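Local atomic coordinates of DELTA1-pyrroline-2-carboxylate reductase (Thermococcus litoralis DSM 5473, PDB entry 6T3E), a protein that catalyses the NADH-dependent reduction of Delta1-pyrroline-2-carboxylate to L-proline, probably as a step in L-hydroxyproline metabolism. Residues 59-64 against 77-82; 154-159 against 177-182; 264-269 against 293-298. All blocks are in the same frame, centred on the assembly; numbering follows the deposited sequence.

Contact 1: 59-64 against 77-82; sequences KVPLRT and YMPSYL. With PRO (proline), chain E.
In the antiparallel beta hairpin formed by strands 58-68 and 73-82, K59 faces Y81 at one end and T64 faces Y77 at the other, each couple a hydrogen-bonded pair. K59 N reaches Y81 O at 2.9 Å, and Y77 N reaches T64 O at the same 2.9 Å; the return bonds, Y81 N to K59 O and T64 N to Y77 O, complete both ladders. Between them the register slips by one residue, and the chain bows away from the neighbouring strand just after V60, around P61. P61 keeps a light touch there, its CG 4.4 Å from P79 CG. At the T64 end the bowed segment also delivers R63 to the ligand. The CG of R63 sits between its backbone N and carbonyl carbon (chi1 62°), and from there the chain runs extended to NE beside M78, both side chains pointing the same way. Aliphatic parts meet first, R63 CD lying 3.7 Å from M78 CG. Beyond them R63 NH1 donates to the carboxylate O of the bound proline at 2.7 Å, with that oxygen in the plane of the guanidinium at its edge, and makes a weak bond to M78 SD at 3.4 Å. The remaining nitrogens are engaged too: NE in a salt bridge with E276, NH2 with the carbonyl O of V321. K91 and R134 also hydrogen-bond the ligand. A guanidinium held on three sides has little freedom to turn, so its positive charge is presented in a fixed direction, one probably suited to offset the negative charge of the bound carboxylate.

Contact 2: 154-159 against 177-182; sequences AGIIGA and EKALVY. With NAI (1,4-dihydronicotinamide adenine dinucleotide), chain F.
A154 and I156 pair with residues 178-182 in the first beta-alpha-beta unit of a Rossmann-type dinucleotide-binding domain, where strands 153-157 and 178-182 run parallel. The ladder uses donors and acceptors in strict turn. A154 N gives to K178 O, and A154 O takes L180 N at 2.9 Å; I156 N then gives to L180 O, and I156 O takes Y182 N at 2.8 Å. G158 N closes the series on Y182 O at 2.9 Å, the oxygen meeting it almost head-on (C=O...N 169°). The intervening G155 and I157 turn their backbone groups the other way, to strand 219-222 and A223, so the inner strand is bonded on both edges. Past the strand end, A159 N is taken by D183 OD2, while D183 OD1 is hydrogen-bonded to the NADH, making that carboxylate a link between loop and cofactor. G158 belongs to a probable GxGxxA loop; a CB there would run into the I157 carbonyl and the ribose O4B. Apolar contacts line one face, with A159 CB 3.5 Å from V181 CG2. On the other, the Y182 ring swings out (chi1 163°) to meet I157 CG2 at its edge, and its CE2 comes 3.8 Å from the adenine C2A of the cofactor.

Contact 3: 264-269 against 293-298; sequences KLVVDS and HIHAEL
L265 O takes the backbone N of H295 at 2.8 Å, the shortest polar bond between the two segments. Further along, V267 N gives to A296 O at 3.3 Å and V267 O takes L298 N at 2.9 Å. These bonds join strand 264-267 to 294-297, the outermost strand at this end of the parallel sheet in the Rossmann-type domain, their axes crossing at -32°. Above the H295 ring lies K264 CE, 4.1 Å from the centroid and 5° off the normal, a CH-pi contact over the face; beyond it K264 NZ pairs with E310 and G308 O, while H295 NE2 bonds K307 O. I294 packs against two residues of the strand, its CG1 3.8 Å from L265 CD2 and 3.9 Å from V267 CG1. The two methyls of V267 divide the work: CG1, anti to its own carbonyl carbon (chi1 -58°), meets I294 CG1 and CD1, whereas CG2 meets I294 CG2 and E297 CG. With an alanine here both methyls go, and I294 CG2 and CD1 and E297 CG would probably be left facing a gap, I294 still touching L265. E297 OE1 lies 3.3 Å from S269 CA and accepts K270 N, while S269, the N-cap of helix 270-276, bonds G272 N through OG.

Overall arrangement
From the N terminus the chain meets the three contacts in series; none nests in or crosses another. Contact 1 closes a short, mostly strand-built hairpin at one border of the mixed sheet. Contact 2 closes around helix 161-173 and contact 3 around helices 270-276 and 278-286, and both belong to the eight-stranded parallel sheet, toward its two ends, with nearest atoms about 16 Å apart. Contacts 1 and 2 are on opposite sides of the chain's centre, their own centres 32 Å apart. Contacts 1 and 3 approach to about 6 Å between nearest atoms, and V321 links them: its carbonyl O accepts from R63 NH2 and its N gives to D268 OD2, tying the two domains beside the proline site.

Contact 1: 59-64 against 77-82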
loop_
_atom_site.group_PDB
_atom_site.type_symbol
_atom_site.label_atom_id
_atom_site.label_comp_id
_atom_site.label_asym_id
_atom_site.label_seq_id
_atom_site.Cartn_x
_atom_site.Cartn_y
_atom_site.Cartn_z
ATOM N N LYS B 59 8.342 0.211 11.918
ATOM C CA LYS B 59 8.746 0.153 10.520
ATOM C C LYS B 59 7.744 0.986 9.718
ATOM O O LYS B 59 6.646 0.519 9.401
ATOM C CB LYS B 59 8.820 -1.291 10.038
ATOM C CG LYS B 59 10.094 -1.979 10.437
ATOM C CD LYS B 59 10.196 -3.345 9.812
ATOM C CE LYS B 59 11.497 -4.004 10.223
ATOM N NZ LYS B 59 11.500 -5.452 9.892
ATOM N N VAL B 60 8.142 2.209 9.377
ATOM C CA VAL B 60 7.297 3.143 8.631
ATOM C C VAL B 60 8.002 3.560 7.347
ATOM O O VAL B 60 8.628 4.630 7.300
ATOM C CB VAL B 60 6.948 4.389 9.457
ATOM C CG1 VAL B 60 5.688 5.075 8.885
ATOM C CG2 VAL B 60 6.790 4.038 10.915
ATOM N N PRO B 61 7.930 2.752 6.291
ATOM C CA PRO B 61 8.445 3.193 4.999
ATOM C C PRO B 61 7.629 4.377 4.527
ATOM O O PRO B 61 6.467 4.535 4.899
ATOM C CB PRO B 61 8.237 1.971 4.103
ATOM C CG PRO B 61 7.068 1.258 4.735
ATOM C CD PRO B 61 7.173 1.490 6.196
ATOM N N LEU B 62 8.245 5.226 3.717
ATOM C CA LEU B 62 7.537 6.397 3.233
ATOM C C LEU B 62 6.303 5.970 2.440
ATOM O O LEU B 62 6.341 5.002 1.676
ATOM C CB LEU B 62 8.472 7.256 2.379
ATOM C CG LEU B 62 7.940 8.545 1.749
ATOM C CD1 LEU B 62 7.546 9.550 2.824
ATOM C CD2 LEU B 62 9.013 9.120 0.844
ATOM N N ARG B 63 5.182 6.651 2.679
ATOM C CA ARG B 63 3.938 6.275 2.014
ATOM C C ARG B 63 4.034 6.515 0.506
ATOM O O ARG B 63 4.751 7.402 0.033
ATOM C CB ARG B 63 2.743 7.054 2.577
ATOM C CG ARG B 63 2.798 8.588 2.394
ATOM C CD ARG B 63 1.499 9.245 2.887
ATOM N NE ARG B 63 1.657 10.659 3.215
ATOM C CZ ARG B 63 0.790 11.366 3.939
ATOM N NH1 ARG B 63 -0.305 10.798 4.419
ATOM N NH2 ARG B 63 1.024 12.647 4.203
ATOM N N THR B 64 3.288 5.705 -0.244
ATOM C CA THR B 64 3.243 5.777 -1.695
ATOM C C THR B 64 2.054 6.637 -2.112
ATOM O O THR B 64 0.925 6.397 -1.667
ATOM C CB THR B 64 3.139 4.369 -2.278
ATOM O OG1 THR B 64 4.335 3.643 -1.972
ATOM C CG2 THR B 64 2.965 4.416 -3.783
ATOM N N TYR B 77 -1.154 5.295 0.079
ATOM C CA TYR B 77 -1.008 3.950 0.637
ATOM C C TYR B 77 0.022 4.014 1.760
ATOM O O TYR B 77 1.210 4.252 1.507
ATOM C CB TYR B 77 -0.615 2.957 -0.460
ATOM C CG TYR B 77 -1.545 3.041 -1.651
ATOM C CD1 TYR B 77 -2.715 2.286 -1.699
ATOM C CD2 TYR B 77 -1.284 3.908 -2.700
ATOM C CE1 TYR B 77 -3.586 2.381 -2.776
ATOM C CE2 TYR B 77 -2.151 4.013 -3.781
ATOM C CZ TYR B 77 -3.291 3.245 -3.815
ATOM O OH TYR B 77 -4.140 3.350 -4.887
ATOM N N MET B 78 -0.450 3.797 3.000
ATOM C CA MET B 78 0.297 4.065 4.229
ATOM C C MET B 78 0.376 2.800 5.077
ATOM O O MET B 78 -0.415 2.618 6.015
ATOM C CB MET B 78 -0.342 5.204 5.032
ATOM C CG MET B 78 -0.616 6.478 4.231
ATOM S SD MET B 78 -1.556 7.752 5.104
ATOM C CE MET B 78 -0.490 8.137 6.490
ATOM N N PRO B 79 1.325 1.919 4.792
ATOM C CA PRO B 79 1.550 0.747 5.643
ATOM C C PRO B 79 2.531 1.009 6.779
ATOM O O PRO B 79 3.393 1.888 6.712
ATOM C CB PRO B 79 2.117 -0.278 4.649
ATOM C CG PRO B 79 2.846 0.555 3.634
ATOM C CD PRO B 79 2.142 1.891 3.563
ATOM N N SER B 80 2.364 0.256 7.865
ATOM C CA SER B 80 3.307 0.370 8.971
ATOM C C SER B 80 3.175 -0.841 9.880
ATOM O O SER B 80 2.122 -1.480 9.946
ATOM C CB SER B 80 3.114 1.660 9.781
ATOM O OG SER B 80 2.026 1.560 10.678
ATOM N N TYR B 81 4.257 -1.143 10.587
ATOM C CA TYR B 81 4.281 -2.250 11.528
ATOM C C TYR B 81 4.877 -1.745 12.828
ATOM O O TYR B 81 6.021 -1.280 12.853
ATOM C CB TYR B 81 5.082 -3.434 10.973
ATOM C CG TYR B 81 5.249 -4.562 11.960
ATOM C CD1 TYR B 81 4.206 -4.939 12.804
ATOM C CD2 TYR B 81 6.452 -5.242 12.062
ATOM C CE1 TYR B 81 4.362 -5.970 13.721
ATOM C CE2 TYR B 81 6.622 -6.271 12.972
ATOM C CZ TYR B 81 5.579 -6.629 13.803
ATOM O OH TYR B 81 5.763 -7.651 14.707
ATOM N N LEU B 82 4.101 -1.819 13.900
ATOM C CA LEU B 82 4.590 -1.485 15.230
ATOM C C LEU B 82 4.754 -2.795 15.981
ATOM O O LEU B 82 3.763 -3.448 16.332
ATOM C CB LEU B 82 3.649 -0.527 15.956
ATOM C CG LEU B 82 3.107 0.630 15.126
ATOM C CD1 LEU B 82 2.359 1.597 16.016
ATOM C CD2 LEU B 82 4.244 1.315 14.387
HETATM N N PRO E . -3.234 13.099 4.057
HETATM C CA PRO E . -4.250 12.463 4.902
HETATM C C PRO E . -3.760 11.239 5.672
HETATM O O PRO E . -2.557 11.026 5.887
HETATM C CB PRO E . -5.323 12.062 3.892
HETATM C CG PRO E . -5.254 13.129 2.844
HETATM C CD PRO E . -3.815 13.620 2.804
HETATM O OXT PRO E . -4.576 10.422 6.099
#

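Contact 2: 154-159 against 177-182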
loop_
_atom_site.group_PDB
_atom_site.type_symbol
_atom_site.label_atom_id
_atom_site.label_comp_id
_atom_site.label_asym_id
_atom_site.label_seq_id
_atom_site.Cartn_x
_atom_site.Cartn_y
_atom_site.Cartn_z
ATOM N N ALA B 154 -9.114 29.817 20.661
ATOM C CA ALA B 154 -8.602 29.034 19.547
ATOM C C ALA B 154 -9.226 29.523 18.251
ATOM O O ALA B 154 -10.452 29.655 18.160
ATOM C CB ALA B 154 -8.896 27.547 19.731
ATOM N N GLY B 155 -8.396 29.738 17.237
ATOM C CA GLY B 155 -8.854 30.164 15.922
ATOM C C GLY B 155 -8.773 29.009 14.940
ATOM O O GLY B 155 -7.796 28.252 14.934
ATOM N N ILE B 156 -9.800 28.893 14.101
ATOM C CA ILE B 156 -9.913 27.799 13.149
ATOM C C ILE B 156 -10.100 28.380 11.757
ATOM O O ILE B 156 -11.017 29.174 11.527
ATOM C CB ILE B 156 -11.069 26.848 13.506
ATOM C CG1 ILE B 156 -11.044 26.550 15.005
ATOM C CG2 ILE B 156 -10.963 25.576 12.713
ATOM C CD1 ILE B 156 -12.177 25.691 15.492
ATOM N N ILE B 157 -9.228 27.985 10.840
ATOM C CA ILE B 157 -9.296 28.385 9.445
ATOM C C ILE B 157 -9.535 27.126 8.628
ATOM O O ILE B 157 -8.690 26.219 8.615
ATOM C CB ILE B 157 -8.014 29.106 8.999
ATOM C CG1 ILE B 157 -7.950 30.491 9.634
ATOM C CG2 ILE B 157 -7.948 29.223 7.480
ATOM C CD1 ILE B 157 -6.569 31.037 9.690
ATOM N N GLY B 158 -10.685 27.073 7.948
ATOM C CA GLY B 158 -11.164 25.886 7.257
ATOM C C GLY B 158 -12.031 25.018 8.151
ATOM O O GLY B 158 -11.508 24.212 8.926
ATOM N N ALA B 159 -13.351 25.128 8.041
ATOM C CA ALA B 159 -14.252 24.431 8.965
ATOM C C ALA B 159 -14.775 23.140 8.335
ATOM O O ALA B 159 -15.971 22.949 8.141
ATOM C CB ALA B 159 -15.400 25.352 9.372
ATOM N N GLU B 177 -11.742 28.309 26.047
ATOM C CA GLU B 177 -12.985 28.973 26.421
ATOM C C GLU B 177 -13.820 29.421 25.232
ATOM O O GLU B 177 -15.048 29.316 25.275
ATOM C CB GLU B 177 -12.680 30.196 27.294
ATOM C CG GLU B 177 -12.800 29.959 28.777
ATOM C CD GLU B 177 -11.995 30.958 29.577
ATOM O OE1 GLU B 177 -12.018 32.154 29.214
ATOM O OE2 GLU B 177 -11.344 30.550 30.565
ATOM N N LYS B 178 -13.186 29.894 24.160
ATOM C CA LYS B 178 -13.909 30.457 23.031
ATOM C C LYS B 178 -13.139 30.171 21.748
ATOM O O LYS B 178 -11.904 30.173 21.736
ATOM C CB LYS B 178 -14.122 31.966 23.247
ATOM C CG LYS B 178 -14.523 32.783 22.045
ATOM C CD LYS B 178 -13.982 34.200 22.190
ATOM C CE LYS B 178 -14.383 35.067 21.011
ATOM N NZ LYS B 178 -13.969 36.498 21.144
ATOM N N ALA B 179 -13.883 29.944 20.664
ATOM C CA ALA B 179 -13.292 29.605 19.378
ATOM C C ALA B 179 -13.831 30.519 18.284
ATOM O O ALA B 179 -14.993 30.933 18.314
ATOM C CB ALA B 179 -13.537 28.128 19.018
ATOM N N LEU B 180 -12.960 30.836 17.320
ATOM C CA LEU B 180 -13.287 31.650 16.151
ATOM C C LEU B 180 -13.018 30.851 14.884
ATOM O O LEU B 180 -11.939 30.270 14.725
ATOM C CB LEU B 180 -12.458 32.939 16.119
ATOM C CG LEU B 180 -12.478 33.778 17.395
ATOM C CD1 LEU B 180 -11.476 34.920 17.317
ATOM C CD2 LEU B 180 -13.895 34.283 17.651
ATOM N N VAL B 181 -13.993 30.823 13.984
ATOM C CA VAL B 181 -13.922 29.965 12.812
ATOM C C VAL B 181 -14.130 30.821 11.565
ATOM O O VAL B 181 -15.054 31.643 11.512
ATOM C CB VAL B 181 -14.925 28.796 12.915
ATOM C CG1 VAL B 181 -16.344 29.291 13.131
ATOM C CG2 VAL B 181 -14.817 27.866 11.714
ATOM N N TYR B 182 -13.231 30.668 10.592
ATOM C CA TYR B 182 -13.343 31.337 9.308
ATOM C C TYR B 182 -13.259 30.306 8.197
ATOM O O TYR B 182 -12.403 29.419 8.232
ATOM C CB TYR B 182 -12.243 32.382 9.133
ATOM C CG TYR B 182 -12.065 32.792 7.695
ATOM C CD1 TYR B 182 -13.007 33.596 7.059
ATOM C CD2 TYR B 182 -10.968 32.358 6.961
ATOM C CE1 TYR B 182 -12.849 33.962 5.737
ATOM C CE2 TYR B 182 -10.803 32.724 5.642
ATOM C CZ TYR B 182 -11.743 33.521 5.036
ATOM O OH TYR B 182 -11.572 33.865 3.723
HETATM P PA NAI F . -12.853 19.246 3.806
HETATM O O1A NAI F . -13.073 19.487 2.335
HETATM O O2A NAI F . -14.016 18.459 4.379
HETATM O O5B NAI F . -12.600 20.641 4.643
HETATM C C5B NAI F . -11.715 21.554 4.006
HETATM C C4B NAI F . -12.137 23.036 4.405
HETATM O O4B NAI F . -11.248 23.882 4.002
HETATM C C3B NAI F . -13.446 23.406 3.669
HETATM O O3B NAI F . -14.387 23.728 4.590
HETATM C C2B NAI F . -13.044 24.600 2.780
HETATM O O2B NAI F . -14.215 25.533 2.570
HETATM C C1B NAI F . -12.089 25.160 3.469
HETATM N N9A NAI F . -11.249 26.003 2.663
HETATM C C8A NAI F . -10.700 25.601 1.514
HETATM N N7A NAI F . -9.991 26.616 1.031
HETATM C C5A NAI F . -10.098 27.647 1.886
HETATM C C6A NAI F . -9.558 28.909 1.845
HETATM N N6A NAI F . -8.700 29.577 0.884
HETATM N N1A NAI F . -9.810 29.777 2.823
HETATM C C2A NAI F . -10.592 29.395 3.863
HETATM N N3A NAI F . -11.122 28.147 3.904
HETATM C C4A NAI F . -10.869 27.275 2.895
HETATM O O3 NAI F . -11.442 18.371 3.913
HETATM P PN NAI F . -10.753 17.917 5.360
HETATM O O1N NAI F . -11.088 16.446 5.506
HETATM O O2N NAI F . -11.264 18.755 6.498
HETATM O O5D NAI F . -9.143 18.112 5.260
HETATM C C5D NAI F . -8.634 19.359 5.563
HETATM C C4D NAI F . -7.132 19.377 5.175
HETATM O O4D NAI F . -6.421 18.574 5.943
HETATM C C3D NAI F . -6.957 18.850 3.743
HETATM O O3D NAI F . -6.007 19.618 3.097
HETATM C C2D NAI F . -6.407 17.427 3.913
HETATM O O2D NAI F . -5.647 17.042 2.644
HETATM C C1D NAI F . -5.643 17.548 4.968
HETATM N N1N NAI F . -5.504 16.257 5.662
HETATM C C2N NAI F . -4.229 15.842 6.217
HETATM C C3N NAI F . -4.188 14.757 7.330
HETATM C C7N NAI F . -2.984 14.844 8.307
HETATM O O7N NAI F . -2.240 15.745 8.179
HETATM N N7N NAI F . -2.792 13.822 9.360
HETATM C C4N NAI F . -5.470 14.123 7.832
HETATM C C5N NAI F . -6.636 14.232 6.841
HETATM C C6N NAI F . -6.643 15.371 5.806
#

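Contact 3: 264-269 against 293-298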
loop_
_atom_site.group_PDB
_atom_site.type_symbol
_atom_site.label_atom_id
_atom_site.label_comp_id
_atom_site.label_asym_id
_atom_site.label_seq_id
_atom_site.Cartn_x
_atom_site.Cartn_y
_atom_site.Cartn_z
ATOM N N LYS B 264 8.939 28.283 15.620
ATOM C CA LYS B 264 9.700 27.114 16.040
ATOM C C LYS B 264 9.003 25.893 15.455
ATOM O O LYS B 264 7.907 25.530 15.895
ATOM C CB LYS B 264 9.770 27.046 17.566
ATOM C CG LYS B 264 10.889 26.170 18.111
ATOM C CD LYS B 264 10.566 25.672 19.504
ATOM C CE LYS B 264 11.756 25.798 20.424
ATOM N NZ LYS B 264 11.422 25.352 21.797
ATOM N N LEU B 265 9.639 25.265 14.467
ATOM C CA LEU B 265 8.978 24.300 13.594
ATOM C C LEU B 265 9.126 22.875 14.125
ATOM O O LEU B 265 10.245 22.374 14.287
ATOM C CB LEU B 265 9.545 24.420 12.180
ATOM C CG LEU B 265 8.997 23.483 11.105
ATOM C CD1 LEU B 265 7.483 23.570 11.051
ATOM C CD2 LEU B 265 9.602 23.823 9.748
ATOM N N VAL B 266 7.996 22.212 14.361
ATOM C CA VAL B 266 7.959 20.792 14.698
ATOM C C VAL B 266 7.139 20.080 13.631
ATOM O O VAL B 266 6.064 20.554 13.248
ATOM C CB VAL B 266 7.377 20.539 16.105
ATOM C CG1 VAL B 266 7.196 19.048 16.345
ATOM C CG2 VAL B 266 8.280 21.139 17.176
ATOM N N VAL B 267 7.648 18.945 13.154
ATOM C CA VAL B 267 7.018 18.187 12.083
ATOM C C VAL B 267 6.620 16.821 12.619
ATOM O O VAL B 267 7.222 16.311 13.569
ATOM C CB VAL B 267 7.955 18.039 10.867
ATOM C CG1 VAL B 267 8.360 19.416 10.342
ATOM C CG2 VAL B 267 9.169 17.217 11.233
ATOM N N ASP B 268 5.583 16.230 12.016
ATOM C CA ASP B 268 5.204 14.873 12.404
ATOM C C ASP B 268 6.304 13.887 12.043
ATOM O O ASP B 268 6.685 13.040 12.854
ATOM C CB ASP B 268 3.862 14.481 11.761
ATOM C CG ASP B 268 3.851 14.640 10.258
ATOM O OD1 ASP B 268 3.767 13.620 9.542
ATOM O OD2 ASP B 268 3.930 15.793 9.786
ATOM N N SER B 269 6.881 14.032 10.861
ATOM C CA SER B 269 8.039 13.242 10.489
ATOM C C SER B 269 8.814 14.037 9.449
ATOM O O SER B 269 8.209 14.693 8.587
ATOM C CB SER B 269 7.637 11.852 9.971
ATOM O OG SER B 269 7.608 11.780 8.556
ATOM N N HIS B 293 15.953 24.412 9.957
ATOM C CA HIS B 293 14.885 25.184 10.587
ATOM C C HIS B 293 13.884 24.296 11.321
ATOM O O HIS B 293 13.132 24.800 12.163
ATOM C CB HIS B 293 14.166 26.031 9.530
ATOM C CG HIS B 293 13.176 26.995 10.101
ATOM N ND1 HIS B 293 13.525 27.964 11.017
ATOM C CD2 HIS B 293 11.846 27.135 9.894
ATOM C CE1 HIS B 293 12.454 28.662 11.348
ATOM N NE2 HIS B 293 11.421 28.179 10.680
ATOM N N ILE B 294 13.861 22.999 11.014
ATOM C CA ILE B 294 13.050 22.024 11.738
ATOM C C ILE B 294 13.691 21.812 13.105
ATOM O O ILE B 294 14.806 21.289 13.203
ATOM C CB ILE B 294 12.936 20.699 10.971
ATOM C CG1 ILE B 294 11.983 20.841 9.784
ATOM C CG2 ILE B 294 12.482 19.570 11.902
ATOM C CD1 ILE B 294 12.111 19.728 8.756
ATOM N N HIS B 295 12.996 22.236 14.163
ATOM C CA HIS B 295 13.538 22.081 15.509
ATOM C C HIS B 295 13.599 20.615 15.908
ATOM O O HIS B 295 14.630 20.133 16.386
ATOM C CB HIS B 295 12.695 22.866 16.512
ATOM C CG HIS B 295 12.954 22.492 17.940
ATOM N ND1 HIS B 295 14.110 22.844 18.605
ATOM C CD2 HIS B 295 12.203 21.805 18.833
ATOM C CE1 HIS B 295 14.059 22.393 19.844
ATOM N NE2 HIS B 295 12.912 21.760 20.010
ATOM N N ALA B 296 12.509 19.884 15.697
ATOM C CA ALA B 296 12.441 18.501 16.133
ATOM C C ALA B 296 11.276 17.798 15.451
ATOM O O ALA B 296 10.293 18.422 15.042
ATOM C CB ALA B 296 12.290 18.413 17.656
ATOM N N GLU B 297 11.401 16.479 15.360
ATOM C CA GLU B 297 10.277 15.625 15.025
ATOM C C GLU B 297 9.445 15.370 16.270
ATOM O O GLU B 297 9.953 15.373 17.394
ATOM C CB GLU B 297 10.756 14.288 14.457
ATOM C CG GLU B 297 11.543 14.385 13.168
ATOM C CD GLU B 297 11.823 13.024 12.564
ATOM O OE1 GLU B 297 11.066 12.598 11.664
ATOM O OE2 GLU B 297 12.799 12.376 12.991
ATOM N N LEU B 298 8.154 15.121 16.061
ATOM C CA LEU B 298 7.272 14.885 17.195
ATOM C C LEU B 298 7.744 13.703 18.030
ATOM O O LEU B 298 7.603 13.720 19.257
ATOM C CB LEU B 298 5.840 14.655 16.707
ATOM C CG LEU B 298 4.776 14.480 17.792
ATOM C CD1 LEU B 298 4.603 15.758 18.585
ATOM C CD2 LEU B 298 3.453 14.033 17.196
#